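Local coordinates for cytosolic phospholipase A2 delta (Homo sapiens, PDB 5IZ5), which hydrolyses glycerophospholipids at the sn-2 position in a calcium-dependent manner, with a preference for linoleic acid there, at residues Y215-L227 / S240-T252. The protein carries 3 engineered substitutions. Numbering follows the deposited sequence.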
loop_
_atom_site.group_PDB
_atom_site.type_symbol
_atom_site.label_atom_id
_atom_site.label_comp_id
_atom_site.label_asym_id
_atom_site.label_seq_id
_atom_site.Cartn_x
_atom_site.Cartn_y
_atom_site.Cartn_z
ATOM N N TYR B 215 2.512 20.639 14.841
ATOM C CA TYR B 215 3.404 19.966 15.765
ATOM C C TYR B 215 2.617 19.400 16.936
ATOM O O TYR B 215 1.526 19.860 17.261
ATOM C CB TYR B 215 4.473 20.943 16.272
ATOM C CG TYR B 215 3.888 22.147 16.957
ATOM C CD1 TYR B 215 3.903 22.257 18.345
ATOM C CD2 TYR B 215 3.293 23.161 16.217
ATOM C CE1 TYR B 215 3.346 23.359 18.975
ATOM C CE2 TYR B 215 2.736 24.259 16.831
ATOM C CZ TYR B 215 2.767 24.353 18.206
ATOM O OH TYR B 215 2.221 25.447 18.806
ATOM N N MET B 216 3.189 18.392 17.569
ATOM C CA MET B 216 2.559 17.754 18.707
ATOM C C MET B 216 2.438 18.688 19.906
ATOM O O MET B 216 3.415 19.329 20.309
ATOM C CB MET B 216 3.371 16.545 19.121
ATOM C CG MET B 216 3.111 15.308 18.285
ATOM S SD MET B 216 4.303 14.019 18.653
ATOM C CE MET B 216 4.213 13.927 20.414
ATOM N N ALA B 217 1.243 18.721 20.493
ATOM C CA ALA B 217 0.979 19.524 21.688
ATOM C C ALA B 217 1.870 19.100 22.857
ATOM O O ALA B 217 2.218 19.925 23.696
ATOM C CB ALA B 217 -0.487 19.419 22.082
ATOM N N ALA B 218 2.256 17.825 22.900
ATOM C CA ALA B 218 3.107 17.304 23.976
ATOM C C ALA B 218 4.581 17.716 23.927
ATOM O O ALA B 218 5.329 17.425 24.863
ATOM C CB ALA B 218 3.005 15.786 24.028
ATOM N N LEU B 219 5.015 18.371 22.857
ATOM C CA LEU B 219 6.414 18.807 22.776
ATOM C C LEU B 219 6.701 20.021 23.660
ATOM O O LEU B 219 5.872 20.918 23.785
ATOM C CB LEU B 219 6.803 19.183 21.341
ATOM C CG LEU B 219 7.527 18.231 20.378
ATOM C CD1 LEU B 219 7.290 16.774 20.731
ATOM C CD2 LEU B 219 7.144 18.503 18.926
ATOM N N GLU B 220 7.891 20.046 24.251
ATOM C CA GLU B 220 8.480 21.289 24.718
ATOM C C GLU B 220 9.437 21.735 23.633
ATOM O O GLU B 220 10.459 21.090 23.391
ATOM C CB GLU B 220 9.235 21.114 26.026
ATOM C CG GLU B 220 10.008 22.360 26.430
ATOM C CD GLU B 220 10.615 22.243 27.810
ATOM O OE1 GLU B 220 11.208 21.186 28.112
ATOM O OE2 GLU B 220 10.506 23.214 28.590
ATOM N N THR B 221 9.095 22.831 22.972
ATOM C CA THR B 221 9.888 23.310 21.864
ATOM C C THR B 221 9.724 24.828 21.741
ATOM O O THR B 221 9.252 25.482 22.668
ATOM C CB THR B 221 9.506 22.550 20.567
ATOM O OG1 THR B 221 10.380 22.933 19.509
ATOM C CG2 THR B 221 8.047 22.800 20.158
ATOM N N GLU B 222 10.125 25.391 20.611
ATOM C CA GLU B 222 10.071 26.837 20.423
ATOM C C GLU B 222 10.009 27.172 18.954
ATOM O O GLU B 222 10.422 26.375 18.119
ATOM C CB GLU B 222 11.317 27.483 21.023
ATOM C CG GLU B 222 12.620 26.936 20.456
ATOM C CD GLU B 222 13.838 27.496 21.149
ATOM O OE1 GLU B 222 14.150 28.666 20.901
ATOM O OE2 GLU B 222 14.486 26.771 21.933
ATOM N N LEU B 223 9.496 28.358 18.648
ATOM C CA LEU B 223 9.609 28.925 17.319
ATOM C C LEU B 223 10.711 29.970 17.354
ATOM O O LEU B 223 10.648 30.914 18.148
ATOM C CB LEU B 223 8.311 29.598 16.883
ATOM C CG LEU B 223 8.435 30.310 15.524
ATOM C CD1 LEU B 223 8.073 29.378 14.382
ATOM C CD2 LEU B 223 7.583 31.566 15.477
ATOM N N SER B 224 11.709 29.813 16.491
ATOM C CA SER B 224 12.745 30.832 16.330
ATOM C C SER B 224 12.612 31.509 14.971
ATOM O O SER B 224 12.300 30.858 13.972
ATOM C CB SER B 224 14.133 30.228 16.494
ATOM O OG SER B 224 14.448 29.380 15.410
ATOM N N GLY B 225 12.844 32.821 14.951
ATOM C CA GLY B 225 12.681 33.642 13.754
ATOM C C GLY B 225 13.856 34.581 13.557
ATOM O O GLY B 225 14.375 35.157 14.518
ATOM N N ARG B 226 14.268 34.752 12.307
ATOM C CA ARG B 226 15.368 35.658 11.994
ATOM C C ARG B 226 15.351 36.088 10.532
ATOM O O ARG B 226 14.784 35.403 9.668
ATOM C CB ARG B 226 16.726 35.053 12.355
ATOM C CG ARG B 226 17.059 33.757 11.627
ATOM C CD ARG B 226 18.519 33.689 11.210
ATOM N NE ARG B 226 19.364 33.127 12.266
ATOM C CZ ARG B 226 20.277 33.792 12.985
ATOM N NH1 ARG B 226 20.508 35.095 12.810
ATOM N NH2 ARG B 226 20.972 33.131 13.904
ATOM N N LEU B 227 15.979 37.231 10.277
ATOM C CA LEU B 227 16.114 37.774 8.931
ATOM C C LEU B 227 17.561 37.683 8.469
ATOM O O LEU B 227 18.472 38.065 9.200
ATOM C CB LEU B 227 15.655 39.233 8.903
ATOM C CG LEU B 227 14.271 39.617 8.364
ATOM C CD1 LEU B 227 13.404 38.442 7.936
ATOM C CD2 LEU B 227 13.534 40.492 9.368
ATOM N N SER B 240 25.043 40.182 11.067
ATOM C CA SER B 240 23.803 39.416 11.014
ATOM C C SER B 240 22.912 39.796 12.188
ATOM O O SER B 240 23.385 39.901 13.319
ATOM C CB SER B 240 24.111 37.915 11.080
ATOM O OG SER B 240 24.557 37.411 9.829
ATOM N N ALA B 241 21.623 39.992 11.914
ATOM C CA ALA B 241 20.665 40.407 12.936
ATOM C C ALA B 241 20.354 39.279 13.908
ATOM O O ALA B 241 20.457 38.104 13.562
ATOM C CB ALA B 241 19.378 40.889 12.296
ATOM N N GLY B 242 19.951 39.650 15.118
ATOM C CA GLY B 242 19.628 38.680 16.141
ATOM C C GLY B 242 18.344 37.930 15.837
ATOM O O GLY B 242 17.456 38.448 15.156
ATOM N N TYR B 243 18.250 36.705 16.338
ATOM C CA TYR B 243 17.038 35.911 16.182
ATOM C C TYR B 243 16.164 36.026 17.419
ATOM O O TYR B 243 16.654 36.256 18.526
ATOM C CB TYR B 243 17.370 34.441 15.900
ATOM C CG TYR B 243 17.938 33.713 17.095
ATOM C CD1 TYR B 243 17.107 33.194 18.083
ATOM C CD2 TYR B 243 19.310 33.554 17.243
ATOM C CE1 TYR B 243 17.627 32.538 19.189
ATOM C CE2 TYR B 243 19.840 32.902 18.341
ATOM C CZ TYR B 243 18.993 32.394 19.309
ATOM O OH TYR B 243 19.512 31.747 20.402
ATOM N N LEU B 244 14.863 35.876 17.219
ATOM C CA LEU B 244 13.913 35.872 18.310
ATOM C C LEU B 244 13.343 34.480 18.493
ATOM O O LEU B 244 13.145 33.759 17.520
ATOM C CB LEU B 244 12.799 36.874 18.039
ATOM C CG LEU B 244 11.411 36.469 17.539
ATOM C CD1 LEU B 244 10.537 37.710 17.530
ATOM C CD2 LEU B 244 11.423 35.847 16.149
ATOM N N THR B 245 13.070 34.117 19.740
ATOM C CA THR B 245 12.464 32.825 20.048
ATOM C C THR B 245 11.214 32.988 20.892
ATOM O O THR B 245 11.194 33.782 21.824
ATOM C CB THR B 245 13.422 31.844 20.751
ATOM O OG1 THR B 245 12.673 30.707 21.195
ATOM C CG2 THR B 245 14.114 32.454 21.954
ATOM N N VAL B 246 10.183 32.223 20.547
ATOM C CA VAL B 246 8.950 32.170 21.310
ATOM C C VAL B 246 8.782 30.740 21.826
ATOM O O VAL B 246 8.635 29.810 21.027
ATOM C CB VAL B 246 7.746 32.553 20.439
ATOM C CG1 VAL B 246 6.451 32.427 21.229
ATOM C CG2 VAL B 246 7.911 33.971 19.916
ATOM N N PRO B 247 8.823 30.551 23.160
ATOM C CA PRO B 247 8.736 29.192 23.693
ATOM C C PRO B 247 7.360 28.583 23.470
ATOM O O PRO B 247 6.357 29.299 23.434
ATOM C CB PRO B 247 9.010 29.373 25.188
ATOM C CG PRO B 247 8.602 30.771 25.478
ATOM C CD PRO B 247 8.886 31.562 24.232
ATOM N N LEU B 248 7.336 27.270 23.290
ATOM C CA LEU B 248 6.100 26.533 23.085
ATOM C C LEU B 248 6.065 25.410 24.123
ATOM O O LEU B 248 6.745 24.394 23.984
ATOM C CB LEU B 248 6.044 26.001 21.649
ATOM C CG LEU B 248 6.053 27.074 20.549
ATOM C CD1 LEU B 248 6.328 26.466 19.179
ATOM C CD2 LEU B 248 4.749 27.854 20.530
ATOM N N ARG B 249 5.292 25.624 25.183
ATOM C CA ARG B 249 5.240 24.691 26.315
ATOM C C ARG B 249 4.175 23.623 26.094
ATOM O O ARG B 249 3.177 23.882 25.421
ATOM C CB ARG B 249 4.991 25.438 27.634
ATOM C CG ARG B 249 6.239 25.923 28.363
ATOM C CD ARG B 249 7.391 26.399 27.481
ATOM N NE ARG B 249 8.649 26.397 28.227
ATOM C CZ ARG B 249 8.998 27.313 29.132
ATOM N NH1 ARG B 249 8.190 28.334 29.423
ATOM N NH2 ARG B 249 10.168 27.211 29.751
ATOM N N PRO B 250 4.389 22.418 26.654
ATOM C CA PRO B 250 3.481 21.303 26.402
ATOM C C PRO B 250 2.053 21.558 26.838
ATOM O O PRO B 250 1.823 22.145 27.894
ATOM C CB PRO B 250 4.066 20.168 27.242
ATOM C CG PRO B 250 5.493 20.510 27.403
ATOM C CD PRO B 250 5.533 22.005 27.482
ATOM N N LEU B 251 1.112 21.123 26.008
ATOM C CA LEU B 251 -0.311 21.152 26.334
ATOM C C LEU B 251 -0.807 22.530 26.814
ATOM O O LEU B 251 -1.682 22.612 27.675
ATOM C CB LEU B 251 -0.633 20.095 27.406
ATOM C CG LEU B 251 -0.533 18.590 27.098
ATOM C CD1 LEU B 251 -0.849 18.254 25.646
ATOM C CD2 LEU B 251 0.812 18.024 27.511
ATOM N N THR B 252 -0.230 23.604 26.281
ATOM C CA THR B 252 -0.681 24.960 26.602
ATOM C C THR B 252 -2.001 25.280 25.907
ATOM O O THR B 252 -2.478 24.543 25.031
ATOM C CB THR B 252 0.362 26.031 26.226
ATOM O OG1 THR B 252 0.759 25.875 24.859
ATOM C CG2 THR B 252 1.589 25.920 27.124
HETATM O O HOH W 1 16.744 38.665 12.460
#
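Glu222 and Thr245 meet through complementary first torsions: CG of Glu222 sits between its backbone N and carbonyl carbon (chi1 57°), while OG1 of Thr245 lies anti to the backbone N (chi1 171°). From an otherwise extended chain, Glu222 OE1 accepts a hydrogen bond from Thr245 OG1 at 2.5 Å, met from above the carboxylate plane. An alanine in place of Glu222 would probably leave the Thr245 hydroxyl without this acceptor and free to turn. On the same face of the sheet, the bent chain of Arg226 lays one face of its guanidinium over Tyr243 CB, 4.2 Å from the plane, and brings NH1 to 3.1 Å from Ala241 O; the tyrosine ring plane is turned 60° from the guanidinium. Beneath these side chains, antiparallel backbone bonds pair Thr221 with Leu248, Leu223 with Val246 and Gly225 with Leu244. Leu244 CD2 settles 3.5 Å from Gly225 CA, where a CB would clash. Leu248 is directed to the opposite face, its CD1 3.7 Å from Leu223 N and its CD2 3.9 Å from Tyr215 OH, and it also packs on Leu193 of strand 188-193, beyond strand 221-228. Beyond the last direct pair, Gly225 with Leu244, a water links Leu227 N to Gly242 O. At the other end, Leu251 N donates to Ala217 O, and the Pro250 ring rests against Glu220 CB; Glu220 OE2 and Arg249 NE form a long salt bridge. Strand 244-248 forms the edge of a four-stranded antiparallel sheet, with strand 221-228 between it and strand 188-193, consistent with one sheet of the C2-type beta sandwich expected for the second C2 domain that may precede the catalytic domain.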